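Local atomic coordinates of folylpolyglutamate synthase (FolC) (Helicobacter pylori, PDB entry 6K8C), a protein that probably adds glutamate to dihydropteroate and then, one residue at a time, to reduced folates, using ATP, in the making of folate and its polyglutamates. Residues 32-37 with 116-121; 200-205 with 216-221; 237-242 with 272-277. All coordinates share one frame; numbering follows the deposited sequence.

Contact 1 of 3, residues 32-37 with 116-121; sequences IQIYKD and SSACSY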
loop_
_atom_site.group_PDB
_atom_site.type_symbol
_atom_site.label_atom_id
_atom_site.label_comp_id
_atom_site.label_asym_id
_atom_site.label_seq_id
_atom_site.Cartn_x
_atom_site.Cartn_y
_atom_site.Cartn_z
ATOM N N ILE A 32 4.827 -10.709 -19.723
ATOM C CA ILE A 32 5.453 -12.031 -19.732
ATOM C C ILE A 32 6.623 -12.041 -20.703
ATOM O O ILE A 32 7.706 -12.562 -20.400
ATOM C CB ILE A 32 4.416 -13.116 -20.077
ATOM C CG1 ILE A 32 3.403 -13.271 -18.944
ATOM C CG2 ILE A 32 5.108 -14.451 -20.347
ATOM C CD1 ILE A 32 2.083 -13.867 -19.386
ATOM N N GLN A 33 6.437 -11.429 -21.874
ATOM C CA GLN A 33 7.522 -11.322 -22.841
ATOM C C GLN A 33 8.581 -10.327 -22.376
ATOM O O GLN A 33 9.783 -10.587 -22.515
ATOM C CB GLN A 33 6.955 -10.920 -24.203
ATOM C CG GLN A 33 7.972 -10.858 -25.320
ATOM C CD GLN A 33 7.383 -10.290 -26.599
ATOM O OE1 GLN A 33 6.179 -10.037 -26.685
ATOM N NE2 GLN A 33 8.230 -10.084 -27.599
ATOM N N ILE A 34 8.157 -9.184 -21.825
ATOM C CA ILE A 34 9.119 -8.209 -21.312
ATOM C C ILE A 34 10.019 -8.861 -20.273
ATOM O O ILE A 34 11.249 -8.724 -20.312
ATOM C CB ILE A 34 8.395 -6.983 -20.720
ATOM C CG1 ILE A 34 7.791 -6.108 -21.820
ATOM C CG2 ILE A 34 9.361 -6.149 -19.872
ATOM C CD1 ILE A 34 6.810 -5.074 -21.288
ATOM N N TYR A 35 9.414 -9.585 -19.327
ATOM C CA TYR A 35 10.180 -10.141 -18.216
ATOM C C TYR A 35 11.147 -11.216 -18.695
ATOM O O TYR A 35 12.278 -11.305 -18.203
ATOM C CB TYR A 35 9.235 -10.690 -17.137
ATOM C CG TYR A 35 9.972 -11.088 -15.881
ATOM C CD1 TYR A 35 10.720 -10.154 -15.175
ATOM C CD2 TYR A 35 9.958 -12.400 -15.422
ATOM C CE1 TYR A 35 11.421 -10.509 -14.045
ATOM C CE2 TYR A 35 10.657 -12.763 -14.279
ATOM C CZ TYR A 35 11.384 -11.810 -13.600
ATOM O OH TYR A 35 12.088 -12.151 -12.469
ATOM N N LYS A 36 10.724 -12.034 -19.661
ATOM C CA LYS A 36 11.622 -13.034 -20.233
ATOM C C LYS A 36 12.844 -12.373 -20.856
ATOM O O LYS A 36 13.978 -12.824 -20.656
ATOM C CB LYS A 36 10.875 -13.880 -21.266
ATOM C CG LYS A 36 11.139 -15.378 -21.156
ATOM C CD LYS A 36 10.272 -16.020 -20.071
ATOM C CE LYS A 36 10.375 -17.542 -20.095
ATOM N NZ LYS A 36 9.184 -18.195 -19.481
ATOM N N ASP A 37 12.629 -11.284 -21.602
ATOM C CA ASP A 37 13.749 -10.535 -22.167
ATOM C C ASP A 37 14.628 -9.945 -21.076
ATOM O O ASP A 37 15.859 -9.934 -21.200
ATOM C CB ASP A 37 13.236 -9.420 -23.077
ATOM C CG ASP A 37 12.628 -9.943 -24.355
ATOM O OD1 ASP A 37 12.577 -11.178 -24.533
ATOM O OD2 ASP A 37 12.202 -9.112 -25.184
ATOM N N SER A 116 12.250 -2.217 -22.152
ATOM C CA SER A 116 11.982 -1.127 -21.221
ATOM C C SER A 116 11.072 -0.076 -21.844
ATOM O O SER A 116 10.201 0.479 -21.164
ATOM C CB SER A 116 13.294 -0.500 -20.762
ATOM O OG SER A 116 14.015 -1.407 -19.947
ATOM N N SER A 117 11.256 0.215 -23.133
ATOM C CA SER A 117 10.366 1.161 -23.797
ATOM C C SER A 117 8.970 0.587 -23.964
ATOM O O SER A 117 7.989 1.340 -23.975
ATOM C CB SER A 117 10.937 1.564 -25.157
ATOM O OG SER A 117 12.087 2.372 -25.004
ATOM N N ALA A 118 8.855 -0.736 -24.091
ATOM C CA ALA A 118 7.545 -1.362 -24.217
ATOM C C ALA A 118 6.781 -1.394 -22.897
ATOM O O ALA A 118 5.568 -1.622 -22.907
ATOM C CB ALA A 118 7.696 -2.784 -24.763
ATOM N N CYS A 119 7.456 -1.173 -21.772
ATOM C CA CYS A 119 6.800 -1.260 -20.472
ATOM C C CYS A 119 5.738 -0.184 -20.304
ATOM O O CYS A 119 5.934 0.974 -20.680
ATOM C CB CYS A 119 7.820 -1.107 -19.345
ATOM S SG CYS A 119 8.786 -2.569 -18.978
ATOM N N SER A 120 4.616 -0.573 -19.706
ATOM C CA SER A 120 3.742 0.405 -19.081
ATOM C C SER A 120 4.452 1.028 -17.878
ATOM O O SER A 120 5.505 0.566 -17.434
ATOM C CB SER A 120 2.434 -0.248 -18.635
ATOM O OG SER A 120 2.623 -1.007 -17.446
ATOM N N TYR A 121 3.845 2.088 -17.342
ATOM C CA TYR A 121 4.381 2.744 -16.154
ATOM C C TYR A 121 4.625 1.743 -15.025
ATOM O O TYR A 121 5.738 1.642 -14.492
ATOM C CB TYR A 121 3.413 3.847 -15.716
ATOM C CG TYR A 121 3.815 4.638 -14.492
ATOM C CD1 TYR A 121 3.478 4.200 -13.217
ATOM C CD2 TYR A 121 4.498 5.842 -14.613
ATOM C CE1 TYR A 121 3.827 4.926 -12.099
ATOM C CE2 TYR A 121 4.849 6.578 -13.498
ATOM C CZ TYR A 121 4.508 6.116 -12.242
ATOM O OH TYR A 121 4.846 6.844 -11.126
#
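I34 meets C119 and A118 with both branches of its side chain, and nearly all of the contact depends on that one residue. The close part is at sulfur: C119 SG lies 3.7 Å from I34 CG2 and 3.9 Å from I34 CD1, so it sits against both methyls. The first torsion of I34 explains the fork: at chi1 -73° CG2 stands anti to the backbone N while CG1 lies beside it, and CG1 carries CD1 on to the C119 backbone, with I34 CD1 3.9 Å from C119 CA. The two segments come from helix 28-41 and from the end of helix 114-118, where the chain leaves the helix and, after S120 as N-cap, enters helix 121-132. Helix 28-41 therefore packs on the turn between helix 114-118 and helix 121-132, and 116-121 belongs to the Mur-ligase-type middle domain. L127 of helix 121-132 touches both I34 and C119, and F115 adds a further apolar neighbour to I34. Toward A118 the packing is looser. I34 CD1 is 4.0 Å from A118 O and 4.3 Å from A118 CB, and A118 itself is exposed, in contrast to buried I34 and C119. No hydrogen bond joins the segments; the polar backbone of the turn is held instead by K19, whose NZ bonds to the carbonyl oxygens of S116 and C119.

Contact 2 of 3, residues 200-205 with 216-221; sequences LVLNAA and LIVVQN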
loop_
_atom_site.group_PDB
_atom_site.type_symbol
_atom_site.label_atom_id
_atom_site.label_comp_id
_atom_site.label_asym_id
_atom_site.label_seq_id
_atom_site.Cartn_x
_atom_site.Cartn_y
_atom_site.Cartn_z
ATOM N N LEU A 200 -17.454 -16.283 1.309
ATOM C CA LEU A 200 -17.352 -16.702 -0.087
ATOM C C LEU A 200 -15.915 -16.629 -0.593
ATOM O O LEU A 200 -15.515 -17.441 -1.433
ATOM C CB LEU A 200 -18.280 -15.862 -0.973
ATOM C CG LEU A 200 -17.970 -14.401 -1.305
ATOM C CD1 LEU A 200 -17.231 -14.283 -2.635
ATOM C CD2 LEU A 200 -19.260 -13.595 -1.341
ATOM N N VAL A 201 -15.125 -15.677 -0.088
ATOM C CA VAL A 201 -13.741 -15.553 -0.534
ATOM C C VAL A 201 -12.903 -16.713 -0.006
ATOM O O VAL A 201 -12.100 -17.298 -0.741
ATOM C CB VAL A 201 -13.163 -14.189 -0.114
ATOM C CG1 VAL A 201 -11.676 -14.089 -0.474
ATOM C CG2 VAL A 201 -13.950 -13.058 -0.772
ATOM N N LEU A 202 -13.078 -17.068 1.270
ATOM C CA LEU A 202 -12.386 -18.236 1.810
ATOM C C LEU A 202 -12.778 -19.502 1.056
ATOM O O LEU A 202 -11.923 -20.342 0.749
ATOM C CB LEU A 202 -12.685 -18.385 3.305
ATOM C CG LEU A 202 -11.981 -19.543 4.022
ATOM C CD1 LEU A 202 -10.472 -19.530 3.776
ATOM C CD2 LEU A 202 -12.286 -19.532 5.518
ATOM N N ASN A 203 -14.070 -19.652 0.749
ATOM C CA ASN A 203 -14.532 -20.794 -0.036
ATOM C C ASN A 203 -13.866 -20.823 -1.405
ATOM O O ASN A 203 -13.396 -21.872 -1.860
ATOM C CB ASN A 203 -16.055 -20.744 -0.189
ATOM C CG ASN A 203 -16.778 -21.417 0.954
ATOM O OD1 ASN A 203 -16.236 -22.309 1.602
ATOM N ND2 ASN A 203 -18.015 -20.996 1.205
ATOM N N ALA A 204 -13.828 -19.676 -2.085
ATOM C CA ALA A 204 -13.199 -19.621 -3.401
ATOM C C ALA A 204 -11.719 -19.972 -3.316
ATOM O O ALA A 204 -11.198 -20.709 -4.163
ATOM C CB ALA A 204 -13.390 -18.236 -4.018
ATOM N N ALA A 205 -11.031 -19.471 -2.286
ATOM C CA ALA A 205 -9.609 -19.758 -2.123
ATOM C C ALA A 205 -9.365 -21.237 -1.845
ATOM O O ALA A 205 -8.428 -21.830 -2.394
ATOM C CB ALA A 205 -9.028 -18.900 -1.000
ATOM N N LEU A 216 -2.638 -24.022 1.595
ATOM C CA LEU A 216 -3.249 -22.770 2.015
ATOM C C LEU A 216 -3.212 -22.716 3.536
ATOM O O LEU A 216 -3.818 -23.559 4.201
ATOM C CB LEU A 216 -4.683 -22.679 1.495
ATOM C CG LEU A 216 -5.452 -21.372 1.642
ATOM C CD1 LEU A 216 -4.718 -20.233 0.935
ATOM C CD2 LEU A 216 -6.868 -21.549 1.093
ATOM N N ILE A 217 -2.480 -21.752 4.083
ATOM C CA ILE A 217 -2.349 -21.591 5.527
ATOM C C ILE A 217 -3.341 -20.522 5.959
ATOM O O ILE A 217 -3.162 -19.339 5.660
ATOM C CB ILE A 217 -0.917 -21.218 5.933
ATOM C CG1 ILE A 217 0.051 -22.352 5.588
ATOM C CG2 ILE A 217 -0.848 -20.909 7.423
ATOM C CD1 ILE A 217 1.507 -21.911 5.573
ATOM N N VAL A 218 -4.380 -20.926 6.678
ATOM C CA VAL A 218 -5.455 -20.020 7.062
ATOM C C VAL A 218 -5.104 -19.386 8.402
ATOM O O VAL A 218 -4.933 -20.085 9.404
ATOM C CB VAL A 218 -6.799 -20.760 7.130
ATOM C CG1 VAL A 218 -7.915 -19.810 7.514
ATOM C CG2 VAL A 218 -7.095 -21.430 5.787
ATOM N N VAL A 219 -4.995 -18.062 8.421
ATOM C CA VAL A 219 -4.658 -17.351 9.651
ATOM C C VAL A 219 -5.880 -17.322 10.555
ATOM O O VAL A 219 -6.964 -16.896 10.139
ATOM C CB VAL A 219 -4.163 -15.931 9.341
ATOM C CG1 VAL A 219 -3.986 -15.151 10.629
ATOM C CG2 VAL A 219 -2.849 -15.991 8.574
ATOM N N GLN A 220 -5.707 -17.783 11.792
ATOM C CA GLN A 220 -6.789 -17.749 12.769
ATOM C C GLN A 220 -7.198 -16.313 13.073
ATOM O O GLN A 220 -6.357 -15.410 13.144
ATOM C CB GLN A 220 -6.355 -18.437 14.061
ATOM C CG GLN A 220 -6.300 -19.947 13.989
ATOM C CD GLN A 220 -6.589 -20.583 15.337
ATOM O OE1 GLN A 220 -5.920 -20.286 16.331
ATOM N NE2 GLN A 220 -7.595 -21.450 15.381
ATOM N N ASN A 221 -8.501 -16.107 13.267
ATOM C CA ASN A 221 -9.031 -14.792 13.624
ATOM C C ASN A 221 -8.786 -14.589 15.117
ATOM O O ASN A 221 -9.665 -14.772 15.964
ATOM C CB ASN A 221 -10.507 -14.684 13.256
ATOM C CG ASN A 221 -11.033 -13.263 13.372
ATOM O OD1 ASN A 221 -10.513 -12.456 14.143
ATOM N ND2 ASN A 221 -12.060 -12.950 12.596
#
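L216 reaches from the edge strand 215-218 to A205 on helix 199-211, and its side chain can be followed outward atom by atom. CB leaves the strand toward the helix but has no partner in 200-205 within 4.2 Å, and CG, set anti to the backbone N at chi1 -171°, continues the same course as a spacer. The touching is done by the CD2 branch: L216 CD2 is 4.0 Å from A205 CB and 3.8 Å from A205 O. One methyl thus meets both the side chain and the carbonyl group of a small residue. The CD1 branch makes no such contact with A205; farther along the same helix the side chain also touches Q206 and A209. I194 of the neighbouring strand touches both A205 and L216 and continues the apolar layer inward. Two residues along the strand, V218 points to the same helix, but V218 CG2 meets L202 CD1 at 4.4 Å, a looser approach, with V218 exposed. No hydrogen bond crosses; helix packs on sheet by van der Waals contact, mostly between apolar groups, as in the right-handed beta-alpha-beta crossover, here formed by strand 191-194, helix 199-211 and strand 215-218 of the P-loop NTPase-like middle domain.

Contact 3 of 3, residues 237-242 with 272-277; sequences ARFLAM and IGRCEL. With CIT (citric acid), chain B.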
loop_
_atom_site.group_PDB
_atom_site.type_symbol
_atom_site.label_atom_id
_atom_site.label_comp_id
_atom_site.label_asym_id
_atom_site.label_seq_id
_atom_site.Cartn_x
_atom_site.Cartn_y
_atom_site.Cartn_z
ATOM N N ALA A 237 -2.475 2.150 16.841
ATOM C CA ALA A 237 -3.856 1.848 16.474
ATOM C C ALA A 237 -4.147 2.145 15.010
ATOM O O ALA A 237 -5.175 1.693 14.489
ATOM C CB ALA A 237 -4.826 2.633 17.355
ATOM N N ARG A 238 -3.268 2.896 14.340
ATOM C CA ARG A 238 -3.462 3.184 12.925
ATOM C C ARG A 238 -3.491 1.910 12.088
ATOM O O ARG A 238 -4.142 1.869 11.037
ATOM C CB ARG A 238 -2.358 4.128 12.433
ATOM C CG ARG A 238 -2.368 4.403 10.936
ATOM C CD ARG A 238 -3.668 5.066 10.542
ATOM N NE ARG A 238 -3.781 5.326 9.108
ATOM C CZ ARG A 238 -4.056 4.401 8.195
ATOM N NH1 ARG A 238 -4.222 3.130 8.551
ATOM N NH2 ARG A 238 -4.163 4.744 6.921
ATOM N N PHE A 239 -2.821 0.855 12.541
ATOM C CA PHE A 239 -2.699 -0.378 11.776
ATOM C C PHE A 239 -3.441 -1.511 12.475
ATOM O O PHE A 239 -3.308 -1.690 13.689
ATOM C CB PHE A 239 -1.229 -0.741 11.579
ATOM C CG PHE A 239 -0.412 0.372 10.994
ATOM C CD1 PHE A 239 -0.532 0.706 9.657
ATOM C CD2 PHE A 239 0.465 1.094 11.786
ATOM C CE1 PHE A 239 0.221 1.736 9.110
ATOM C CE2 PHE A 239 1.218 2.128 11.246
ATOM C CZ PHE A 239 1.093 2.447 9.906
ATOM N N LEU A 240 -4.225 -2.262 11.703
ATOM C CA LEU A 240 -4.946 -3.409 12.242
ATOM C C LEU A 240 -3.973 -4.433 12.806
ATOM O O LEU A 240 -3.000 -4.811 12.149
ATOM C CB LEU A 240 -5.804 -4.057 11.155
ATOM C CG LEU A 240 -7.198 -3.493 10.886
ATOM C CD1 LEU A 240 -7.809 -4.163 9.662
ATOM C CD2 LEU A 240 -8.091 -3.671 12.106
ATOM N N ALA A 241 -4.246 -4.887 14.030
ATOM C CA ALA A 241 -3.385 -5.886 14.653
ATOM C C ALA A 241 -3.304 -7.150 13.805
ATOM O O ALA A 241 -2.247 -7.785 13.731
ATOM C CB ALA A 241 -3.888 -6.209 16.063
ATOM N N MET A 242 -4.403 -7.517 13.138
ATOM C CA MET A 242 -4.399 -8.725 12.315
ATOM C C MET A 242 -3.376 -8.642 11.185
ATOM O O MET A 242 -2.839 -9.673 10.754
ATOM C CB MET A 242 -5.797 -8.978 11.752
ATOM C CG MET A 242 -5.939 -10.290 10.978
ATOM S SD MET A 242 -5.681 -11.782 11.973
ATOM C CE MET A 242 -6.576 -11.366 13.445
ATOM N N ILE A 272 5.003 5.979 5.091
ATOM C CA ILE A 272 4.840 7.322 4.555
ATOM C C ILE A 272 3.387 7.530 4.147
ATOM O O ILE A 272 2.764 6.663 3.523
ATOM C CB ILE A 272 5.804 7.543 3.377
ATOM C CG1 ILE A 272 7.244 7.644 3.890
ATOM C CG2 ILE A 272 5.424 8.789 2.589
ATOM C CD1 ILE A 272 8.305 7.369 2.831
ATOM N N GLY A 273 2.837 8.683 4.511
ATOM C CA GLY A 273 1.466 8.989 4.171
ATOM C C GLY A 273 0.434 8.397 5.099
ATOM O O GLY A 273 -0.762 8.487 4.805
ATOM N N ARG A 274 0.855 7.783 6.200
ATOM C CA ARG A 274 -0.046 7.253 7.217
ATOM C C ARG A 274 0.233 7.996 8.513
ATOM O O ARG A 274 1.331 7.878 9.067
ATOM C CB ARG A 274 0.149 5.745 7.412
ATOM C CG ARG A 274 -0.553 4.874 6.380
ATOM C CD ARG A 274 0.178 4.887 5.048
ATOM N NE ARG A 274 -0.236 3.781 4.193
ATOM C CZ ARG A 274 0.389 3.421 3.076
ATOM N NH1 ARG A 274 1.462 4.085 2.671
ATOM N NH2 ARG A 274 -0.061 2.397 2.365
ATOM N N CYS A 275 -0.749 8.769 8.981
ATOM C CA CYS A 275 -0.608 9.549 10.209
ATOM C C CYS A 275 0.662 10.400 10.183
ATOM O O CYS A 275 1.463 10.405 11.121
ATOM C CB CYS A 275 -0.624 8.627 11.423
ATOM S SG CYS A 275 -1.405 9.356 12.833
ATOM N N GLU A 276 0.846 11.127 9.088
ATOM C CA GLU A 276 2.092 11.829 8.811
ATOM C C GLU A 276 1.904 13.331 8.981
ATOM O O GLU A 276 1.010 13.923 8.370
ATOM C CB GLU A 276 2.583 11.523 7.398
ATOM C CG GLU A 276 3.891 12.223 7.040
ATOM C CD GLU A 276 4.792 11.360 6.186
ATOM O OE1 GLU A 276 5.583 11.922 5.403
ATOM O OE2 GLU A 276 4.709 10.118 6.298
ATOM N N LEU A 277 2.746 13.939 9.811
ATOM C CA LEU A 277 2.746 15.388 9.991
ATOM C C LEU A 277 3.585 15.998 8.881
ATOM O O LEU A 277 4.814 16.039 8.970
ATOM C CB LEU A 277 3.297 15.762 11.362
ATOM C CG LEU A 277 2.329 16.148 12.480
ATOM C CD1 LEU A 277 3.100 16.739 13.648
ATOM C CD2 LEU A 277 1.261 17.117 11.995
HETATM C C1 CIT B . -4.991 2.510 3.514
HETATM O O1 CIT B . -5.045 2.146 2.318
HETATM O O2 CIT B . -6.051 2.788 4.115
HETATM C C2 CIT B . -3.657 2.593 4.212
HETATM C C3 CIT B . -3.295 1.161 4.574
HETATM O O7 CIT B . -2.795 0.511 3.377
HETATM C C4 CIT B . -2.253 1.040 5.668
HETATM C C5 CIT B . -2.134 -0.454 5.822
HETATM O O3 CIT B . -1.605 -1.125 4.907
HETATM O O4 CIT B . -2.600 -1.026 6.839
HETATM C C6 CIT B . -4.538 0.431 5.067
HETATM O O5 CIT B . -5.089 -0.465 4.384
HETATM O O6 CIT B . -5.026 0.739 6.179
#
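R238 and C275 mark the nearest approach of the two backbones, 7.5 Å between CA atoms, with no hydrogen bond between the segments, so side chains carry the contact. R274 lays its CG over one face of the R238 guanidinium, 3.6 Å above the plane and offset toward the rim, with R238 NH2 3.7 Å from R274 CG. Their guanidinium planes are turned 53° from each other. F239 joins the group: R238 CG lies above the centre of its ring, and F239 CE1 approaches R274 CG obliquely at 4.2 Å. Both arginine chains bend at chi2, 61° in R238 and 75° in R274, which helps to bring their ends round to a citrate, probably from the crystallisation liquor. R238 NH1 points at citrate O6 in a straight but weak hydrogen bond of 3.5 Å; R274 NH2 makes an equally long, weak one to citrate O7. A firmer bond holds the other terminal nitrogen of R274: R274 NH1 donates to I272 O at 3.0 Å, and that oxygen lies in the guanidinium plane. G273 N, in turn, is bonded to E276 OE2, which bridges the bend before strand 276-279. R238 NE forms a salt bridge with D285, which also accepts a hydrogen bond from C275 N. The citrate is further bonded by S60 OG and G57 N. R238 leads toward helix 241-254, which packs on the eight-stranded sheet, and R274 into strand 276-279 of the six-stranded sheet, joining the Mur-ligase-type middle and glutamate ligase domains. R238 meets a citrate carboxylate oxygen and R274 the hydroxyl, both weakly, consistent with a positively charged pocket suited to anionic ligands between these domains.

Following the chain from its N terminus, contact 1 closes first, bringing helix 28-41 back to the end of helix 114-118 across 78 intervening residues. Contact 2 comes next and is the most local, joining helix 199-211 to strand 215-218 over a short link. Contact 3 closes last, pairing 237-242 with 272-277 and so tying the middle domain to the glutamate ligase domain. The three are in series, so none nests in or crosses another. Contacts 1 and 3 lie on opposite sides of the chain's centre, about 34 Å apart between centres. Contacts 2 and 3 touch, M242 SD packing 4.0 Å from V219 CG1.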